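Local atomic coordinates of putative fimbrium tip subunit Fim1C (PDB entry 4EPS), a protein that is probably a component of the tip of fimbriae, the filamentous cell-surface appendages that mediate adhesion and biofilm formation. Residues D44-F49 with F88-P93; M135-T140 with L151-T156; S96-K101 with A111-G116. All blocks are in the same frame, centred on the assembly; numbering follows the deposited sequence.

Overall arrangement
All three contacts lie in the fimbrillin-like part of the chain, on the same side of its centre. Contacts 1 and 2 belong to one run of neighbouring strands and sit about 8 Å apart between centres: strand 87-92 pairs with 45-52 in contact 1 and with 135-145 on its other edge, where F88 O lies 2.8 Å from T140 N. Contact 3, about 12 Å from the centre of contact 1, packs a loop and a short helix against the Y91 side, with Y91 OH 3.4 Å from M98 CG. Contacts 2 and 3 do not touch, their centres being about 16 Å apart. Bound glycerol, probably from crystallisation, lies near D44, M135 and M98.

Contact 1: D44-F49 with F88-P93; sequences DQIGLF and FYAYYP
D44 meets the far end of Y92: the phenol OH donates to OD1 at 3.0 Å, approaching from above the carboxylate plane, which stands 82° to the ring. The other oxygen, OD2, is held by T41 N and a glycerol. I46 follows with its CG2 branch 3.9 Å from Y92 CB, the two side chains crossing at about a right angle. At G47 the backbones form a hydrogen-bonded pair, G47 N reaching Y91 O at 3.0 Å and Y91 N returning to G47 O. A chi1 of 75° puts Y91 CG between its backbone N and carbonyl carbon, and one ring face lies over G47 N. Y91 CE1 comes to 3.5 Å from G47 CA, so a beta carbon here would collide with the ring. L48 turns to the face shared with A90 and lays CD1 3.4 Å from Y89 O. F49 forms the next hydrogen-bonded pair, its N to Y89 O at 2.9 Å. F49 CE1 touches Y91 CE1 at 3.7 Å. This is an antiparallel strand pair of the fimbrillin-like domain (transthyretin clan), with a glycine making room for a tyrosine ring. Strand 55-67 pairs along the other edge of 45-52, and its N62 bonds Y91 OH. On the L48 face F153 of strand 148-174 packs against L48, F88 and A90; on the opposite face, with Y91, F109 stacks on Y89 and meets F49 edge-to-face.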
loop_
_atom_site.group_PDB
_atom_site.type_symbol
_atom_site.label_atom_id
_atom_site.label_comp_id
_atom_site.label_asym_id
_atom_site.label_seq_id
_atom_site.Cartn_x
_atom_site.Cartn_y
_atom_site.Cartn_z
ATOM N N ASP A 44 -14.902 -2.168 -46.853
ATOM C CA ASP A 44 -15.932 -3.208 -46.635
ATOM C C ASP A 44 -16.940 -3.175 -47.750
ATOM O O ASP A 44 -17.300 -2.085 -48.201
ATOM C CB ASP A 44 -16.654 -2.968 -45.298
ATOM C CG ASP A 44 -15.913 -3.504 -44.093
ATOM O OD1 ASP A 44 -15.116 -4.457 -44.259
ATOM O OD2 ASP A 44 -16.151 -2.999 -42.985
ATOM N N GLN A 45 -17.397 -4.357 -48.215
ATOM C CA GLN A 45 -18.387 -4.432 -49.278
ATOM C C GLN A 45 -19.531 -5.323 -48.917
ATOM O O GLN A 45 -19.340 -6.362 -48.286
ATOM C CB GLN A 45 -17.779 -4.943 -50.597
ATOM C CG GLN A 45 -16.756 -4.002 -51.226
ATOM C CD GLN A 45 -16.365 -4.496 -52.598
ATOM O OE1 GLN A 45 -15.916 -5.635 -52.757
ATOM N NE2 GLN A 45 -16.576 -3.666 -53.623
ATOM N N ILE A 46 -20.723 -4.914 -49.346
ATOM C CA ILE A 46 -21.969 -5.647 -49.196
ATOM C C ILE A 46 -22.522 -5.940 -50.576
ATOM O O ILE A 46 -22.179 -5.261 -51.538
ATOM C CB ILE A 46 -23.016 -4.893 -48.321
ATOM C CG1 ILE A 46 -23.416 -3.527 -48.945
ATOM C CG2 ILE A 46 -22.545 -4.779 -46.851
ATOM C CD1 ILE A 46 -24.708 -3.053 -48.518
ATOM N N GLY A 47 -23.394 -6.924 -50.653
ATOM C CA GLY A 47 -24.089 -7.252 -51.883
ATOM C C GLY A 47 -25.562 -6.978 -51.682
ATOM O O GLY A 47 -26.117 -7.295 -50.624
ATOM N N LEU A 48 -26.212 -6.428 -52.692
ATOM C CA LEU A 48 -27.639 -6.119 -52.611
ATOM C C LEU A 48 -28.460 -6.928 -53.632
ATOM O O LEU A 48 -28.045 -7.068 -54.784
ATOM C CB LEU A 48 -27.815 -4.609 -52.866
ATOM C CG LEU A 48 -29.250 -4.046 -52.844
ATOM C CD1 LEU A 48 -29.860 -4.135 -51.451
ATOM C CD2 LEU A 48 -29.269 -2.604 -53.274
ATOM N N PHE A 49 -29.661 -7.375 -53.215
ATOM C CA PHE A 49 -30.646 -8.069 -54.055
ATOM C C PHE A 49 -32.021 -7.417 -53.938
ATOM O O PHE A 49 -32.426 -7.019 -52.839
ATOM C CB PHE A 49 -30.787 -9.544 -53.649
ATOM C CG PHE A 49 -29.576 -10.411 -53.879
ATOM C CD1 PHE A 49 -28.595 -10.541 -52.898
ATOM C CD2 PHE A 49 -29.457 -11.173 -55.045
ATOM C CE1 PHE A 49 -27.485 -11.366 -53.103
ATOM C CE2 PHE A 49 -28.351 -12.007 -55.244
ATOM C CZ PHE A 49 -27.369 -12.094 -54.278
ATOM N N PHE A 88 -36.124 -6.071 -50.502
ATOM C CA PHE A 88 -34.683 -5.876 -50.661
ATOM C C PHE A 88 -33.944 -6.688 -49.620
ATOM O O PHE A 88 -34.434 -6.841 -48.492
ATOM C CB PHE A 88 -34.259 -4.382 -50.575
ATOM C CG PHE A 88 -34.823 -3.536 -51.703
ATOM C CD1 PHE A 88 -36.092 -2.975 -51.605
ATOM C CD2 PHE A 88 -34.093 -3.326 -52.867
ATOM C CE1 PHE A 88 -36.613 -2.203 -52.648
ATOM C CE2 PHE A 88 -34.598 -2.523 -53.888
ATOM C CZ PHE A 88 -35.861 -1.978 -53.778
ATOM N N TYR A 89 -32.768 -7.206 -49.996
ATOM C CA TYR A 89 -31.932 -8.032 -49.106
ATOM C C TYR A 89 -30.502 -7.609 -49.207
ATOM O O TYR A 89 -30.038 -7.309 -50.315
ATOM C CB TYR A 89 -32.013 -9.525 -49.501
ATOM C CG TYR A 89 -33.385 -10.132 -49.421
ATOM C CD1 TYR A 89 -34.262 -10.066 -50.503
ATOM C CD2 TYR A 89 -33.804 -10.804 -48.278
ATOM C CE1 TYR A 89 -35.533 -10.631 -50.438
ATOM C CE2 TYR A 89 -35.072 -11.383 -48.205
ATOM C CZ TYR A 89 -35.924 -11.303 -49.294
ATOM O OH TYR A 89 -37.156 -11.888 -49.238
ATOM N N ALA A 90 -29.773 -7.632 -48.094
ATOM C CA ALA A 90 -28.343 -7.315 -48.168
ATOM C C ALA A 90 -27.536 -8.312 -47.349
ATOM O O ALA A 90 -28.045 -8.876 -46.377
ATOM C CB ALA A 90 -28.064 -5.898 -47.694
ATOM N N TYR A 91 -26.279 -8.517 -47.739
ATOM C CA TYR A 91 -25.381 -9.394 -46.977
ATOM C C TYR A 91 -23.981 -8.836 -47.010
ATOM O O TYR A 91 -23.595 -8.099 -47.928
ATOM C CB TYR A 91 -25.397 -10.859 -47.504
ATOM C CG TYR A 91 -24.630 -11.012 -48.802
ATOM C CD1 TYR A 91 -25.161 -10.552 -50.005
ATOM C CD2 TYR A 91 -23.326 -11.505 -48.812
ATOM C CE1 TYR A 91 -24.440 -10.637 -51.195
ATOM C CE2 TYR A 91 -22.575 -11.543 -49.987
ATOM C CZ TYR A 91 -23.144 -11.125 -51.180
ATOM O OH TYR A 91 -22.417 -11.137 -52.343
ATOM N N TYR A 92 -23.208 -9.258 -46.026
ATOM C CA TYR A 92 -21.803 -8.936 -45.860
ATOM C C TYR A 92 -21.046 -10.235 -45.526
ATOM O O TYR A 92 -21.546 -10.976 -44.682
ATOM C CB TYR A 92 -21.649 -7.927 -44.697
ATOM C CG TYR A 92 -20.197 -7.686 -44.343
ATOM C CD1 TYR A 92 -19.531 -8.514 -43.436
ATOM C CD2 TYR A 92 -19.460 -6.684 -44.978
ATOM C CE1 TYR A 92 -18.169 -8.360 -43.184
ATOM C CE2 TYR A 92 -18.107 -6.497 -44.702
ATOM C CZ TYR A 92 -17.468 -7.340 -43.808
ATOM O OH TYR A 92 -16.141 -7.156 -43.543
ATOM N N PRO A 93 -19.789 -10.441 -45.978
ATOM C CA PRO A 93 -19.040 -9.646 -46.968
ATOM C C PRO A 93 -19.405 -10.063 -48.381
ATOM O O PRO A 93 -19.625 -11.253 -48.640
ATOM C CB PRO A 93 -17.575 -9.971 -46.638
ATOM C CG PRO A 93 -17.621 -11.415 -46.116
ATOM C CD PRO A 93 -19.015 -11.627 -45.534
#

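Contact 2: M135-T140 with L151-T156; sequences MTSNAT and LSFQLT
Two first torsions bring S137 and T140 to F153. In S137, OG stands between the backbone N and the carbonyl carbon (chi1 85°); in T140, OG1 is anti to the carbonyl carbon (chi1 -51°). With the hydroxyls so placed, both come to one ring atom, F153 CD1, with T140 OG1 at 3.4 Å and S137 OG at 3.6 Å, each approaching obliquely. The same two hydroxyls donate to N138 O, S137 OG at 2.9 Å and T140 OG1 at 3.0 Å, and they reach that carbonyl from opposite faces of its plane. N138 O is thus gripped twice, which would hold the bend of 137-140 in shape, and S137 OG also takes A90 N. T140 spreads further: its methyl CG2 lies against S152 O, and a water that donates to OG1 accepts Q154 N, bridging the place where the backbones have parted and no direct bond is made. Regular pairing is confined to the other end. T136 N bonds T156 O at 2.9 Å, and T156 N bonds T136 O at the same length, making one antiparallel hydrogen-bonded pair. Beside it M135, a selenomethionine, meets L155 through CB in the conformers given, each residue being modelled in two, while T136 OG1 is bonded by R158. The two segments are the arms of the hairpin of strands 135-145 and 148-174. Strand 87-92 runs along the other edge of 135-140, with M135, S137 and T140 bonded to Y92, A90 and F88 through the backbone, and strand 14-19 lies along the far edge of 151-156, where L151 bonds V14 and N16.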
loop_
_atom_site.group_PDB
_atom_site.type_symbol
_atom_site.label_atom_id
_atom_site.label_comp_id
_atom_site.label_asym_id
_atom_site.label_seq_id
_atom_site.Cartn_x
_atom_site.Cartn_y
_atom_site.Cartn_z
HETATM N N MSE A 135 -22.857 -11.892 -42.408
HETATM C CA MSE A 135 -24.002 -11.135 -41.883
HETATM C C MSE A 135 -25.045 -10.980 -42.947
HETATM O O MSE A 135 -24.704 -10.689 -44.096
HETATM C CB MSE A 135 -23.578 -9.737 -41.416
HETATM C CG MSE A 135 -22.647 -9.726 -40.247
HETATM SE SE MSE A 135 -22.245 -7.851 -39.931
HETATM C CE MSE A 135 -20.349 -8.006 -39.932
ATOM N N THR A 136 -26.321 -11.160 -42.595
ATOM C CA THR A 136 -27.387 -11.038 -43.594
ATOM C C THR A 136 -28.580 -10.261 -43.065
ATOM O O THR A 136 -28.794 -10.194 -41.857
ATOM C CB THR A 136 -27.875 -12.452 -44.010
ATOM O OG1 THR A 136 -28.396 -13.115 -42.846
ATOM C CG2 THR A 136 -26.769 -13.304 -44.681
ATOM N N SER A 137 -29.399 -9.757 -43.981
ATOM C CA SER A 137 -30.662 -9.094 -43.655
ATOM C C SER A 137 -31.838 -9.987 -44.021
ATOM O O SER A 137 -31.705 -10.913 -44.830
ATOM C CB SER A 137 -30.784 -7.765 -44.414
ATOM O OG SER A 137 -31.318 -7.971 -45.715
ATOM N N ASN A 138 -33.013 -9.647 -43.508
ATOM C CA ASN A 138 -34.259 -10.263 -43.953
ATOM C C ASN A 138 -34.856 -9.289 -44.982
ATOM O O ASN A 138 -34.167 -8.333 -45.346
ATOM C CB ASN A 138 -35.181 -10.574 -42.776
ATOM C CG ASN A 138 -34.725 -11.807 -42.035
ATOM O OD1 ASN A 138 -34.332 -12.824 -42.621
ATOM N ND2 ASN A 138 -34.723 -11.732 -40.738
ATOM N N ALA A 139 -36.061 -9.562 -45.502
ATOM C CA ALA A 139 -36.755 -8.738 -46.498
ATOM C C ALA A 139 -36.963 -7.316 -45.948
ATOM O O ALA A 139 -37.538 -7.146 -44.872
ATOM C CB ALA A 139 -38.096 -9.376 -46.861
ATOM N N THR A 140 -36.465 -6.334 -46.673
ATOM C CA THR A 140 -36.481 -4.925 -46.252
ATOM C C THR A 140 -37.240 -4.081 -47.268
ATOM O O THR A 140 -37.057 -4.251 -48.464
ATOM C CB THR A 140 -35.019 -4.433 -46.089
ATOM O OG1 THR A 140 -34.315 -5.359 -45.250
ATOM C CG2 THR A 140 -34.916 -3.023 -45.501
ATOM N N LEU A 151 -32.899 2.828 -48.135
ATOM C CA LEU A 151 -32.903 1.424 -47.748
ATOM C C LEU A 151 -32.071 1.321 -46.519
ATOM O O LEU A 151 -30.881 1.674 -46.567
ATOM C CB LEU A 151 -32.338 0.522 -48.842
ATOM C CG LEU A 151 -33.265 0.103 -49.935
ATOM C CD1 LEU A 151 -32.476 -0.632 -51.007
ATOM C CD2 LEU A 151 -34.428 -0.771 -49.375
ATOM N N SER A 152 -32.679 0.931 -45.394
ATOM C CA SER A 152 -31.938 0.849 -44.141
ATOM C C SER A 152 -32.004 -0.592 -43.650
ATOM O O SER A 152 -33.072 -1.082 -43.258
ATOM C CB SER A 152 -32.485 1.857 -43.129
ATOM O OG SER A 152 -31.761 1.815 -41.917
ATOM N N PHE A 153 -30.882 -1.299 -43.793
ATOM C CA PHE A 153 -30.802 -2.714 -43.460
ATOM C C PHE A 153 -30.359 -2.961 -42.042
ATOM O O PHE A 153 -29.463 -2.280 -41.524
ATOM C CB PHE A 153 -29.813 -3.425 -44.397
ATOM C CG PHE A 153 -30.239 -3.457 -45.842
ATOM C CD1 PHE A 153 -31.179 -4.382 -46.284
ATOM C CD2 PHE A 153 -29.739 -2.529 -46.752
ATOM C CE1 PHE A 153 -31.585 -4.403 -47.619
ATOM C CE2 PHE A 153 -30.155 -2.554 -48.094
ATOM C CZ PHE A 153 -31.086 -3.480 -48.503
ATOM N N GLN A 154 -30.946 -3.993 -41.440
ATOM C CA GLN A 154 -30.524 -4.534 -40.142
ATOM C C GLN A 154 -29.825 -5.866 -40.467
ATOM O O GLN A 154 -30.482 -6.755 -41.013
ATOM C CB GLN A 154 -31.739 -4.766 -39.201
ATOM C CG GLN A 154 -32.504 -3.503 -38.805
ATOM C CD GLN A 154 -31.719 -2.625 -37.879
ATOM O OE1 GLN A 154 -30.912 -3.087 -37.080
ATOM N NE2 GLN A 154 -31.850 -1.336 -38.047
ATOM N N LEU A 155 -28.529 -5.997 -40.173
ATOM C CA LEU A 155 -27.779 -7.243 -40.441
ATOM C C LEU A 155 -27.602 -8.051 -39.188
ATOM O O LEU A 155 -27.332 -7.470 -38.128
ATOM C CB LEU A 155 -26.383 -6.966 -41.034
ATOM C CG LEU A 155 -26.274 -6.145 -42.327
ATOM C CD1 LEU A 155 -24.828 -6.121 -42.795
ATOM C CD2 LEU A 155 -27.176 -6.713 -43.453
ATOM N N THR A 156 -27.734 -9.386 -39.296
ATOM C CA THR A 156 -27.513 -10.278 -38.157
ATOM C C THR A 156 -26.354 -11.229 -38.538
ATOM O O THR A 156 -26.256 -11.638 -39.693
ATOM C CB THR A 156 -28.837 -10.983 -37.790
ATOM O OG1 THR A 156 -29.853 -9.991 -37.624
ATOM C CG2 THR A 156 -28.746 -11.793 -36.514
HETATM O O HOH W 1 -31.405 -10.109 -40.139
HETATM O O HOH W 2 -33.365 -4.979 -42.760
#

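Contact 3: S96-K101 with A111-G116; sequences SEMTGK and APLAAG
M98, a selenomethionine, overlaps the forked end of L113: SE lies 3.8 Å from CD1 of L113, and the methyl CE lies 3.8 Å from CD2. The M98 chain is bent twice, chi2 (-66°) placing SE and chi3 (-73°) placing CE, and the two side chains meet at a slant, each branch of the leucine having its own partner. M98 also starts a type II beta turn that ends at K101, closed by K101 N to M98 O at 2.9 Å, with G100 at the positive phi that this turn calls for. The turn presents two carbonyls to the start of helix 111-115. G100 O comes 3.4 Å from P112 CB, and K101 O sits 3.6 Å from P112 CD, so the proline ring lies against the turn. An alanine at P112 would keep the CB touch on G100 O, but with CG and CD gone it would probably leave a gap beside the K101 carbonyl and let the turn sit less firmly on the helix. K101 O also receives L113 N, an amide of the first helical turn, at 3.2 Å, but the bond is weak, with an angle of only 123° at the hydrogen. The lysine chain runs past L113 with CB beside CB; K101 NZ donates to a water at 2.9 Å, and the water in turn donates to L113 O. The positive end thus meets the helix backbone through that water. M98 and L113 both pack on Y91 of strand 87-92, with F110 beside M98 and L134 beside L113, so loop and helix pack together on the Y91 side of that strand.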
loop_
_atom_site.group_PDB
_atom_site.type_symbol
_atom_site.label_atom_id
_atom_site.label_comp_id
_atom_site.label_asym_id
_atom_site.label_seq_id
_atom_site.Cartn_x
_atom_site.Cartn_y
_atom_site.Cartn_z
ATOM N N SER A 96 -18.263 -12.306 -55.139
ATOM C CA SER A 96 -18.395 -12.180 -56.599
ATOM C C SER A 96 -19.330 -13.237 -57.166
ATOM O O SER A 96 -20.083 -12.946 -58.102
ATOM C CB SER A 96 -17.035 -12.307 -57.283
ATOM O OG SER A 96 -16.308 -11.094 -57.187
ATOM N N GLU A 97 -19.305 -14.456 -56.586
ATOM C CA GLU A 97 -20.149 -15.557 -57.055
ATOM C C GLU A 97 -21.262 -15.859 -56.049
ATOM O O GLU A 97 -20.991 -16.262 -54.922
ATOM C CB GLU A 97 -19.289 -16.818 -57.343
ATOM C CG GLU A 97 -20.042 -17.961 -58.017
ATOM C CD GLU A 97 -20.550 -17.686 -59.422
ATOM O OE1 GLU A 97 -21.680 -17.162 -59.557
ATOM O OE2 GLU A 97 -19.822 -18.004 -60.390
HETATM N N MSE A 98 -22.517 -15.672 -56.468
HETATM C CA MSE A 98 -23.667 -15.932 -55.599
HETATM C C MSE A 98 -24.637 -16.912 -56.259
HETATM O O MSE A 98 -25.732 -17.137 -55.741
HETATM C CB MSE A 98 -24.368 -14.622 -55.196
HETATM C CG MSE A 98 -23.576 -13.821 -54.152
HETATM SE SE MSE A 98 -23.482 -14.755 -52.454
HETATM C CE MSE A 98 -25.346 -14.493 -51.859
ATOM N N THR A 99 -24.213 -17.561 -57.361
ATOM C CA THR A 99 -25.067 -18.556 -58.032
ATOM C C THR A 99 -25.361 -19.699 -57.053
ATOM O O THR A 99 -24.440 -20.259 -56.462
ATOM C CB THR A 99 -24.425 -19.052 -59.357
ATOM O OG1 THR A 99 -24.154 -17.921 -60.195
ATOM C CG2 THR A 99 -25.323 -20.024 -60.108
ATOM N N GLY A 100 -26.647 -19.965 -56.856
ATOM C CA GLY A 100 -27.139 -21.007 -55.965
ATOM C C GLY A 100 -26.996 -20.690 -54.491
ATOM O O GLY A 100 -27.245 -21.564 -53.656
ATOM N N LYS A 101 -26.637 -19.430 -54.141
ATOM C CA LYS A 101 -26.463 -19.083 -52.733
ATOM C C LYS A 101 -27.702 -18.382 -52.128
ATOM O O LYS A 101 -27.682 -18.021 -50.943
ATOM C CB LYS A 101 -25.192 -18.230 -52.533
ATOM C CG LYS A 101 -23.895 -18.909 -52.975
ATOM C CD LYS A 101 -23.649 -20.206 -52.234
ATOM C CE LYS A 101 -22.233 -20.711 -52.347
ATOM N NZ LYS A 101 -22.032 -21.899 -51.469
ATOM N N ALA A 111 -30.362 -18.750 -46.752
ATOM C CA ALA A 111 -30.140 -20.085 -46.168
ATOM C C ALA A 111 -28.983 -20.857 -46.879
ATOM O O ALA A 111 -28.107 -21.344 -46.150
ATOM C CB ALA A 111 -31.425 -20.911 -46.191
ATOM N N PRO A 112 -28.883 -20.928 -48.243
ATOM C CA PRO A 112 -27.759 -21.679 -48.856
ATOM C C PRO A 112 -26.392 -21.020 -48.654
ATOM O O PRO A 112 -25.390 -21.716 -48.536
ATOM C CB PRO A 112 -28.122 -21.717 -50.347
ATOM C CG PRO A 112 -29.616 -21.425 -50.392
ATOM C CD PRO A 112 -29.811 -20.438 -49.290
ATOM N N LEU A 113 -26.339 -19.682 -48.627
ATOM C CA LEU A 113 -25.081 -18.959 -48.377
ATOM C C LEU A 113 -24.551 -19.344 -46.995
ATOM O O LEU A 113 -23.387 -19.714 -46.864
ATOM C CB LEU A 113 -25.320 -17.444 -48.484
ATOM C CG LEU A 113 -24.142 -16.512 -48.182
ATOM C CD1 LEU A 113 -22.975 -16.717 -49.189
ATOM C CD2 LEU A 113 -24.627 -15.054 -48.156
ATOM N N ALA A 114 -25.438 -19.331 -45.983
ATOM C CA ALA A 114 -25.077 -19.676 -44.611
ATOM C C ALA A 114 -24.716 -21.164 -44.489
ATOM O O ALA A 114 -23.699 -21.488 -43.873
ATOM C CB ALA A 114 -26.217 -19.325 -43.671
ATOM N N ALA A 115 -25.508 -22.059 -45.119
ATOM C CA ALA A 115 -25.265 -23.513 -45.079
ATOM C C ALA A 115 -23.894 -23.903 -45.668
ATOM O O ALA A 115 -23.223 -24.760 -45.100
ATOM C CB ALA A 115 -26.374 -24.259 -45.812
ATOM N N GLY A 116 -23.492 -23.273 -46.768
ATOM C CA GLY A 116 -22.214 -23.567 -47.411
ATOM C C GLY A 116 -21.039 -22.710 -46.968
ATOM O O GLY A 116 -19.934 -22.848 -47.504
HETATM O O HOH W 3 -21.749 -20.343 -49.001
#